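Local coordinates for putative uncharacterized protein TTHA0988 (Thermus thermophilus, PDB 3OEP), which is of unknown function but is a KipI-KipA homologue with cyclophilin-like domains, wrongly annotated as an allophanate hydrolase, at residues N18-A21 with L22-E26. Numbering follows the deposited sequence.
Sequences NRRA and LALAE
The side chains of Asn18 and Leu22 meet at an oblique angle one turn apart on helix 15-30, the flat amide of the first set against the forked end of the second. Each branch of the leucine meets a different end of the amide: CD2 lies 3.6 Å from Asn18 OD1, and CD1 lies 3.7 Å from Asn18 ND2. The amide comes up beside the leucine because Asn18 CG stands anti to the backbone N (chi1 -177°). Its polar atoms bond to residues outside the helix, OD1 with Arg113 NE and ND2 with the carbonyl oxygen of Tyr43, and these two bonds fix the rotation of the group. Leu22 also rests on Pro41 and Pro191. Replacing Leu22 with an alanine would probably leave a gap where the two methyls meet the Asn18 amide and the prolines, with the amide losing that apolar support.

Arg20 and Leu24 pair in the same spacing on another side of the helix. The arginine chain bends at chi2 (78°), and its guanidinium presents one face to Leu24 CD1, with NH1 4.1 Å from that methyl. Both side chains also touch Phe9. In one of its two conformers, Arg19 forms a salt bridge from NE to Glu16.

Regular i to i+4 backbone bonds join the two turns; Leu24 N to Arg20 O, at 3.2 Å, is the longest. In this cyclophilin-like carboxyltransferase subdomain C and D region, the helix packs its buried side on strands 36-42, 45-50 and 112-117, Ala25 and Leu24 reaching Leu46. The chemistry is thus divided round the helix: the exposed Arg20 lies over an aliphatic neighbour, whereas the buried asparagine amide, satisfied at both ends, ties the helix to strand 112-117 and to Tyr43 amid apolar packing.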
loop_
_atom_site.group_PDB
_atom_site.type_symbol
_atom_site.label_atom_id
_atom_site.label_comp_id
_atom_site.label_asym_id
_atom_site.label_seq_id
_atom_site.Cartn_x
_atom_site.Cartn_y
_atom_site.Cartn_z
ATOM N N ASN A 18 -6.640 -19.959 12.249
ATOM C CA ASN A 18 -5.491 -19.445 11.502
ATOM C C ASN A 18 -4.883 -20.516 10.587
ATOM O O ASN A 18 -4.537 -20.218 9.446
ATOM C CB ASN A 18 -4.460 -18.874 12.475
ATOM C CG ASN A 18 -3.264 -18.260 11.775
ATOM O OD1 ASN A 18 -2.144 -18.738 11.936
ATOM N ND2 ASN A 18 -3.492 -17.210 10.988
ATOM N N ARG A 19 -4.783 -21.762 11.066
ATOM C CA ARG A 19 -4.274 -22.870 10.237
ATOM C C ARG A 19 -5.124 -23.045 8.990
ATOM O O ARG A 19 -4.599 -23.277 7.895
ATOM C CB ARG A 19 -4.238 -24.206 11.000
ATOM C CG ARG A 19 -3.554 -25.349 10.210
ATOM C CD ARG A 19 -4.033 -26.750 10.604
ATOM N NE ARG A 19 -5.448 -26.963 10.296
ATOM C CZ ARG A 19 -5.910 -27.318 9.103
ATOM N NH1 ARG A 19 -7.215 -27.479 8.921
ATOM N NH2 ARG A 19 -5.072 -27.526 8.095
ATOM N N ARG A 20 -6.444 -22.945 9.159
ATOM C CA ARG A 20 -7.377 -23.059 8.051
ATOM C C ARG A 20 -7.161 -21.959 7.006
ATOM O O ARG A 20 -7.052 -22.246 5.809
ATOM C CB ARG A 20 -8.808 -22.980 8.580
ATOM C CG ARG A 20 -9.855 -23.287 7.559
ATOM C CD ARG A 20 -9.981 -24.762 7.310
ATOM N NE ARG A 20 -11.251 -25.061 6.656
ATOM C CZ ARG A 20 -11.396 -25.531 5.419
ATOM N NH1 ARG A 20 -10.346 -25.787 4.642
ATOM N NH2 ARG A 20 -12.620 -25.760 4.954
ATOM N N ALA A 21 -7.111 -20.713 7.463
ATOM C CA ALA A 21 -6.934 -19.562 6.565
ATOM C C ALA A 21 -5.596 -19.642 5.837
ATOM O O ALA A 21 -5.504 -19.342 4.639
ATOM C CB ALA A 21 -7.039 -18.261 7.333
ATOM N N LEU A 22 -4.565 -20.059 6.567
ATOM C CA LEU A 22 -3.217 -20.196 6.006
ATOM C C LEU A 22 -3.121 -21.303 4.970
ATOM O O LEU A 22 -2.489 -21.115 3.930
ATOM C CB LEU A 22 -2.186 -20.447 7.113
ATOM C CG LEU A 22 -1.313 -19.274 7.554
ATOM C CD1 LEU A 22 -2.087 -17.976 7.704
ATOM C CD2 LEU A 22 -0.605 -19.632 8.854
ATOM N N ALA A 23 -3.730 -22.456 5.256
ATOM C CA ALA A 23 -3.696 -23.596 4.339
ATOM C C ALA A 23 -4.305 -23.213 2.994
ATOM O O ALA A 23 -3.785 -23.576 1.929
ATOM C CB ALA A 23 -4.435 -24.795 4.937
ATOM N N LEU A 24 -5.411 -22.478 3.058
ATOM C CA LEU A 24 -6.103 -22.032 1.857
ATOM C C LEU A 24 -5.294 -20.976 1.112
ATOM O O LEU A 24 -5.118 -21.074 -0.106
ATOM C CB LEU A 24 -7.502 -21.511 2.202
ATOM C CG LEU A 24 -8.465 -22.591 2.710
ATOM C CD1 LEU A 24 -9.780 -21.985 3.179
ATOM C CD2 LEU A 24 -8.708 -23.644 1.638
ATOM N N ALA A 25 -4.798 -19.973 1.832
ATOM C CA ALA A 25 -3.998 -18.924 1.206
ATOM C C ALA A 25 -2.752 -19.507 0.545
ATOM O O ALA A 25 -2.433 -19.161 -0.593
ATOM C CB ALA A 25 -3.603 -17.860 2.219
ATOM N N GLU A 26 -2.056 -20.389 1.260
ATOM C CA GLU A 26 -0.823 -20.996 0.744
ATOM C C GLU A 26 -1.067 -21.786 -0.537
ATOM O O GLU A 26 -0.295 -21.677 -1.486
ATOM C CB GLU A 26 -0.167 -21.890 1.805
ATOM C CG GLU A 26 0.531 -21.097 2.895
ATOM C CD GLU A 26 0.990 -21.938 4.081
ATOM O OE1 GLU A 26 0.709 -23.158 4.120
ATOM O OE2 GLU A 26 1.629 -21.367 4.990
#